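Local coordinates for putative GH105 family protein (Salmonella enterica subsp. enterica serovar Paratyphi A, PDB 3QWT) that is of unknown function but probably hydrolyses glycosidic bonds, perhaps releasing unsaturated uronic acid residues from oligosaccharides as GH105 enzymes do, at residues E139-M153 with R187-H201. Numbering follows the deposited sequence.
Sequences EWAMNEMPRTDHGGM and RPEYVEEATYQFLLH
The amide of Q197 makes two hydrogen bonds to the loop at 144-153, one through each polar atom. Its NE2 donates to G151 O at 2.7 Å, a bond lying in both the carbonyl plane and the amide plane, while OE1 accepts from M153 N at 2.9 Å, with the donor above the plane of the Q197 carbonyl. NE2 also donates to E193 OE1, one turn back, so both amide hydrogens are used and the rotation of the group is set. Nearby, Y196 OH donates to H150 O, the oxygen lying at the ring edge. At the other end of the contact Y190 OH donates a hydrogen bond to E139 OE2 on its anti lone pair (2.7 Å) and accepts from R187 NH1; R187 is paired in turn with E135.

These bonds join helix 188-205 to the end of helix 131-143 and the loop after it, within the mainly helical alpha/alpha toroid of the six-hairpin clan. The two short helical segments cross at 53°, and side chains bridge the gap.

Charge pairing is centred on E193. R147 NH2 forms a weakly hydrogen-bonded salt bridge to its OE1 (3.1 Å, N-H angle 129°), reinforced by a water joining R147 NE, G151 O and E193 OE1. R147 NH1 donates to A141 O at 2.8 Å, in the guanidinium plane; E193 OE2 pairs with R258 of a second subunit.

Among apolar contacts, chi1 of selenomethionine M142 (-74°) puts CG beside its backbone N, 3.5 Å from Y190 CD1. Bends at chi2 and chi3 carry SE past E193 CB and CE to E189; SE makes an oblique Met-aromatic contact with the Y190 ring. M153 CG lies 3.2 Å from Q197 CD, its CE over one guanidinium face of R147, offset toward the rim. L200 CD2 packs on G152 CA.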
loop_
_atom_site.group_PDB
_atom_site.type_symbol
_atom_site.label_atom_id
_atom_site.label_comp_id
_atom_site.label_asym_id
_atom_site.label_seq_id
_atom_site.Cartn_x
_atom_site.Cartn_y
_atom_site.Cartn_z
ATOM N N GLU A 139 21.025 13.980 -17.417
ATOM C CA GLU A 139 21.998 13.963 -16.325
ATOM C C GLU A 139 22.830 15.242 -16.339
ATOM O O GLU A 139 23.163 15.775 -15.276
ATOM C CB GLU A 139 22.917 12.738 -16.397
ATOM C CG GLU A 139 22.372 11.501 -15.696
ATOM C CD GLU A 139 22.109 11.739 -14.200
ATOM O OE1 GLU A 139 23.079 12.021 -13.452
ATOM O OE2 GLU A 139 20.929 11.651 -13.781
ATOM N N TRP A 140 23.164 15.728 -17.543
ATOM C CA TRP A 140 23.900 16.983 -17.680
ATOM C C TRP A 140 23.092 18.166 -17.145
ATOM O O TRP A 140 23.611 19.016 -16.416
ATOM C CB TRP A 140 24.245 17.257 -19.137
ATOM C CG TRP A 140 24.705 18.679 -19.380
ATOM C CD1 TRP A 140 25.971 19.157 -19.260
ATOM C CD2 TRP A 140 23.890 19.800 -19.783
ATOM N NE1 TRP A 140 26.004 20.504 -19.564
ATOM C CE2 TRP A 140 24.741 20.920 -19.888
ATOM C CE3 TRP A 140 22.529 19.960 -20.073
ATOM C CZ2 TRP A 140 24.276 22.188 -20.264
ATOM C CZ3 TRP A 140 22.069 21.217 -20.438
ATOM C CH2 TRP A 140 22.943 22.316 -20.531
ATOM N N ALA A 141 21.837 18.238 -17.564
ATOM C CA ALA A 141 20.927 19.286 -17.110
ATOM C C ALA A 141 20.824 19.268 -15.590
ATOM O O ALA A 141 20.765 20.320 -14.946
ATOM C CB ALA A 141 19.545 19.117 -17.743
HETATM N N MSE A 142 20.819 18.072 -15.014
HETATM C CA MSE A 142 20.747 17.953 -13.564
HETATM C C MSE A 142 22.002 18.428 -12.825
HETATM O O MSE A 142 21.907 19.180 -11.847
HETATM C CB MSE A 142 20.409 16.521 -13.164
HETATM C CG MSE A 142 18.958 16.168 -13.423
HETATM SE SE MSE A 142 17.727 17.164 -12.252
HETATM C CE MSE A 142 18.058 16.249 -10.584
ATOM N N ASN A 143 23.168 18.023 -13.315
ATOM C CA ASN A 143 24.382 18.053 -12.496
ATOM C C ASN A 143 25.548 18.899 -12.982
ATOM O O ASN A 143 26.430 19.219 -12.188
ATOM C CB ASN A 143 24.892 16.630 -12.259
ATOM C CG ASN A 143 23.887 15.786 -11.556
ATOM O OD1 ASN A 143 23.609 15.998 -10.372
ATOM N ND2 ASN A 143 23.309 14.829 -12.273
ATOM N N GLU A 144 25.567 19.246 -14.266
ATOM C CA GLU A 144 26.681 20.006 -14.825
ATOM C C GLU A 144 26.277 21.360 -15.407
ATOM O O GLU A 144 27.064 22.312 -15.380
ATOM C CB GLU A 144 27.431 19.177 -15.878
ATOM C CG GLU A 144 27.933 17.847 -15.356
ATOM C CD GLU A 144 28.910 17.163 -16.312
ATOM O OE1 GLU A 144 28.791 15.930 -16.504
ATOM O OE2 GLU A 144 29.802 17.857 -16.859
HETATM N N MSE A 145 25.064 21.460 -15.937
HETATM C CA MSE A 145 24.627 22.746 -16.480
HETATM C C MSE A 145 24.852 23.837 -15.432
HETATM O O MSE A 145 24.501 23.671 -14.271
HETATM C CB MSE A 145 23.173 22.681 -16.939
HETATM C CG MSE A 145 22.465 24.023 -17.094
HETATM SE SE MSE A 145 20.561 23.684 -17.415
HETATM C CE MSE A 145 20.171 25.023 -18.813
ATOM N N PRO A 146 25.486 24.942 -15.838
ATOM C CA PRO A 146 25.774 26.064 -14.945
ATOM C C PRO A 146 24.498 26.506 -14.192
ATOM O O PRO A 146 23.432 26.578 -14.808
ATOM C CB PRO A 146 26.221 27.176 -15.911
ATOM C CG PRO A 146 26.646 26.510 -17.128
ATOM C CD PRO A 146 25.867 25.223 -17.231
ATOM N N ARG A 147 24.597 26.794 -12.895
ATOM C CA ARG A 147 23.444 27.364 -12.156
ATOM C C ARG A 147 23.731 28.775 -11.666
ATOM O O ARG A 147 24.870 29.103 -11.343
ATOM C CB ARG A 147 23.050 26.508 -10.945
ATOM C CG ARG A 147 22.676 25.064 -11.260
ATOM C CD ARG A 147 21.384 24.966 -12.050
ATOM N NE ARG A 147 20.671 23.724 -11.756
ATOM C CZ ARG A 147 20.751 22.614 -12.485
ATOM N NH1 ARG A 147 21.520 22.572 -13.560
ATOM N NH2 ARG A 147 20.071 21.532 -12.134
ATOM N N THR A 148 22.689 29.593 -11.587
ATOM C CA THR A 148 22.798 30.905 -10.985
ATOM C C THR A 148 22.639 30.752 -9.485
ATOM O O THR A 148 22.473 29.637 -8.996
ATOM C CB THR A 148 21.686 31.838 -11.482
ATOM O OG1 THR A 148 20.430 31.445 -10.914
ATOM C CG2 THR A 148 21.589 31.811 -13.004
ATOM N N ASP A 149 22.704 31.878 -8.767
ATOM C CA ASP A 149 22.242 31.977 -7.394
ATOM C C ASP A 149 20.945 31.196 -7.243
ATOM O O ASP A 149 20.122 31.155 -8.167
ATOM C CB ASP A 149 21.937 33.446 -7.045
ATOM C CG ASP A 149 23.188 34.316 -6.945
ATOM O OD1 ASP A 149 24.290 33.862 -7.333
ATOM O OD2 ASP A 149 23.058 35.468 -6.483
ATOM N N HIS A 150 20.759 30.601 -6.069
ATOM C CA HIS A 150 19.517 29.918 -5.731
ATOM C C HIS A 150 19.249 28.787 -6.708
ATOM O O HIS A 150 18.107 28.400 -6.923
ATOM C CB HIS A 150 18.352 30.916 -5.707
ATOM C CG HIS A 150 18.491 31.963 -4.653
ATOM N ND1 HIS A 150 18.495 31.661 -3.305
ATOM C CD2 HIS A 150 18.639 33.309 -4.737
ATOM C CE1 HIS A 150 18.638 32.776 -2.606
ATOM N NE2 HIS A 150 18.719 33.792 -3.450
ATOM N N GLY A 151 20.321 28.279 -7.308
ATOM C CA GLY A 151 20.244 27.097 -8.134
ATOM C C GLY A 151 19.316 27.264 -9.312
ATOM O O GLY A 151 18.753 26.293 -9.809
ATOM N N GLY A 152 19.152 28.503 -9.766
ATOM C CA GLY A 152 18.402 28.745 -10.982
ATOM C C GLY A 152 19.185 28.243 -12.177
ATOM O O GLY A 152 20.414 28.325 -12.209
HETATM N N MSE A 153 18.485 27.700 -13.159
HETATM C CA MSE A 153 19.148 27.286 -14.389
HETATM C C MSE A 153 19.650 28.503 -15.165
HETATM O O MSE A 153 18.889 29.434 -15.453
HETATM C CB MSE A 153 18.213 26.453 -15.241
HETATM C CG MSE A 153 17.974 25.081 -14.636
HETATM SE SE MSE A 153 17.120 23.921 -15.919
HETATM C CE MSE A 153 17.587 22.194 -15.142
ATOM N N ARG A 187 12.255 8.914 -13.100
ATOM C CA ARG A 187 13.246 9.546 -12.251
ATOM C C ARG A 187 12.637 10.805 -11.651
ATOM O O ARG A 187 12.799 11.906 -12.185
ATOM C CB ARG A 187 14.524 9.826 -13.043
ATOM C CG ARG A 187 15.197 8.537 -13.529
ATOM C CD ARG A 187 16.482 8.790 -14.318
ATOM N NE ARG A 187 17.099 7.540 -14.779
ATOM C CZ ARG A 187 18.276 7.462 -15.395
ATOM N NH1 ARG A 187 18.993 8.565 -15.644
ATOM N NH2 ARG A 187 18.737 6.278 -15.766
ATOM N N PRO A 188 11.925 10.649 -10.523
ATOM C CA PRO A 188 11.143 11.781 -10.002
ATOM C C PRO A 188 12.025 12.957 -9.601
ATOM O O PRO A 188 11.475 14.049 -9.448
ATOM C CB PRO A 188 10.437 11.205 -8.758
ATOM C CG PRO A 188 10.687 9.713 -8.793
ATOM C CD PRO A 188 11.927 9.494 -9.607
ATOM N N GLU A 189 13.336 12.747 -9.428
ATOM C CA GLU A 189 14.250 13.851 -9.133
ATOM C C GLU A 189 14.230 14.868 -10.256
ATOM O O GLU A 189 14.310 16.064 -10.001
ATOM C CB GLU A 189 15.700 13.385 -8.968
ATOM C CG GLU A 189 15.911 12.342 -7.912
ATOM C CD GLU A 189 15.571 10.919 -8.401
ATOM O OE1 GLU A 189 14.988 10.760 -9.506
ATOM O OE2 GLU A 189 15.894 9.954 -7.663
ATOM N N TYR A 190 14.165 14.389 -11.498
ATOM C CA TYR A 190 14.171 15.281 -12.661
ATOM C C TYR A 190 12.938 16.175 -12.618
ATOM O O TYR A 190 12.997 17.364 -12.923
ATOM C CB TYR A 190 14.142 14.506 -13.979
ATOM C CG TYR A 190 15.356 13.662 -14.268
ATOM C CD1 TYR A 190 16.470 13.663 -13.425
ATOM C CD2 TYR A 190 15.393 12.861 -15.411
ATOM C CE1 TYR A 190 17.591 12.862 -13.707
ATOM C CE2 TYR A 190 16.487 12.060 -15.695
ATOM C CZ TYR A 190 17.584 12.070 -14.852
ATOM O OH TYR A 190 18.658 11.278 -15.180
ATOM N N VAL A 191 11.816 15.578 -12.251
ATOM C CA VAL A 191 10.560 16.297 -12.216
ATOM C C VAL A 191 10.548 17.298 -11.068
ATOM O O VAL A 191 9.999 18.389 -11.203
ATOM C CB VAL A 191 9.386 15.332 -12.060
ATOM C CG1 VAL A 191 8.089 16.107 -11.913
ATOM C CG2 VAL A 191 9.332 14.380 -13.254
ATOM N N GLU A 192 11.155 16.924 -9.942
ATOM C CA GLU A 192 11.229 17.826 -8.790
ATOM C C GLU A 192 12.074 19.042 -9.181
ATOM O O GLU A 192 11.702 20.194 -8.928
ATOM C CB GLU A 192 11.810 17.136 -7.536
ATOM C CG GLU A 192 10.820 16.274 -6.758
ATOM C CD GLU A 192 9.419 16.907 -6.638
ATOM O OE1 GLU A 192 8.536 16.502 -7.423
ATOM O OE2 GLU A 192 9.184 17.792 -5.771
ATOM N N GLU A 193 13.197 18.775 -9.837
ATOM C CA GLU A 193 14.070 19.839 -10.299
ATOM C C GLU A 193 13.296 20.756 -11.234
ATOM O O GLU A 193 13.387 21.983 -11.148
ATOM C CB GLU A 193 15.281 19.245 -11.024
ATOM C CG GLU A 193 16.172 20.289 -11.678
ATOM C CD GLU A 193 16.839 21.238 -10.672
ATOM O OE1 GLU A 193 17.304 22.320 -11.088
ATOM O OE2 GLU A 193 16.922 20.896 -9.473
ATOM N N ALA A 194 12.535 20.145 -12.131
ATOM C CA ALA A 194 11.778 20.897 -13.129
ATOM C C ALA A 194 10.742 21.855 -12.490
ATOM O O ALA A 194 10.621 23.012 -12.874
ATOM C CB ALA A 194 11.115 19.933 -14.115
ATOM N N THR A 195 10.017 21.354 -11.503
ATOM C CA THR A 195 9.044 22.147 -10.759
ATOM C C THR A 195 9.706 23.285 -10.029
ATOM O O THR A 195 9.212 24.420 -10.049
ATOM C CB THR A 195 8.338 21.274 -9.734
ATOM O OG1 THR A 195 7.749 20.179 -10.431
ATOM C CG2 THR A 195 7.243 22.071 -8.981
ATOM N N TYR A 196 10.826 22.985 -9.372
ATOM C CA TYR A 196 11.565 24.041 -8.708
ATOM C C TYR A 196 11.979 25.119 -9.711
ATOM O O TYR A 196 11.818 26.313 -9.452
ATOM C CB TYR A 196 12.765 23.504 -7.949
ATOM C CG TYR A 196 13.608 24.583 -7.333
ATOM C CD1 TYR A 196 13.224 25.196 -6.140
ATOM C CD2 TYR A 196 14.780 25.019 -7.956
ATOM C CE1 TYR A 196 13.984 26.191 -5.565
ATOM C CE2 TYR A 196 15.567 26.023 -7.384
ATOM C CZ TYR A 196 15.152 26.606 -6.185
ATOM O OH TYR A 196 15.900 27.600 -5.609
ATOM N N GLN A 197 12.484 24.706 -10.867
ATOM C CA GLN A 197 12.879 25.700 -11.848
ATOM C C GLN A 197 11.680 26.600 -12.229
ATOM O O GLN A 197 11.829 27.815 -12.363
ATOM C CB GLN A 197 13.527 25.052 -13.069
ATOM C CG GLN A 197 14.932 24.499 -12.794
ATOM C CD GLN A 197 15.885 25.578 -12.280
ATOM O OE1 GLN A 197 15.791 26.750 -12.677
ATOM N NE2 GLN A 197 16.793 25.193 -11.381
ATOM N N PHE A 198 10.494 26.007 -12.364
ATOM C CA PHE A 198 9.309 26.778 -12.708
ATOM C C PHE A 198 9.082 27.869 -11.661
ATOM O O PHE A 198 9.005 29.048 -12.010
ATOM C CB PHE A 198 8.092 25.876 -12.766
ATOM C CG PHE A 198 7.273 26.052 -13.991
ATOM C CD1 PHE A 198 7.409 25.173 -15.060
ATOM C CD2 PHE A 198 6.353 27.085 -14.080
ATOM C CE1 PHE A 198 6.645 25.322 -16.197
ATOM C CE2 PHE A 198 5.589 27.246 -15.213
ATOM C CZ PHE A 198 5.735 26.363 -16.279
ATOM N N LEU A 199 9.003 27.457 -10.387
ATOM C CA LEU A 199 8.746 28.386 -9.293
ATOM C C LEU A 199 9.776 29.517 -9.250
ATOM O O LEU A 199 9.423 30.674 -9.057
ATOM C CB LEU A 199 8.687 27.641 -7.955
ATOM C CG LEU A 199 7.582 26.581 -7.847
ATOM C CD1 LEU A 199 7.780 25.776 -6.582
ATOM C CD2 LEU A 199 6.171 27.193 -7.869
ATOM N N LEU A 200 11.048 29.187 -9.454
ATOM C CA LEU A 200 12.091 30.205 -9.388
ATOM C C LEU A 200 11.972 31.140 -10.576
ATOM O O LEU A 200 12.165 32.355 -10.432
ATOM C CB LEU A 200 13.499 29.592 -9.349
ATOM C CG LEU A 200 14.575 30.608 -8.954
ATOM C CD1 LEU A 200 14.292 31.147 -7.556
ATOM C CD2 LEU A 200 15.973 30.008 -9.006
ATOM N N HIS A 201 11.676 30.578 -11.752
ATOM C CA HIS A 201 11.510 31.400 -12.939
ATOM C C HIS A 201 10.348 32.384 -12.723
ATOM O O HIS A 201 10.506 33.579 -12.964
ATOM C CB HIS A 201 11.317 30.570 -14.205
ATOM C CG HIS A 201 12.604 30.083 -14.804
ATOM N ND1 HIS A 201 13.351 29.071 -14.240
ATOM C CD2 HIS A 201 13.294 30.500 -15.892
ATOM C CE1 HIS A 201 14.439 28.874 -14.967
ATOM N NE2 HIS A 201 14.435 29.734 -15.969
HETATM O O HOH W 1 18.934 23.623 -9.388
HETATM O O HOH W 2 16.838 30.313 -17.285
#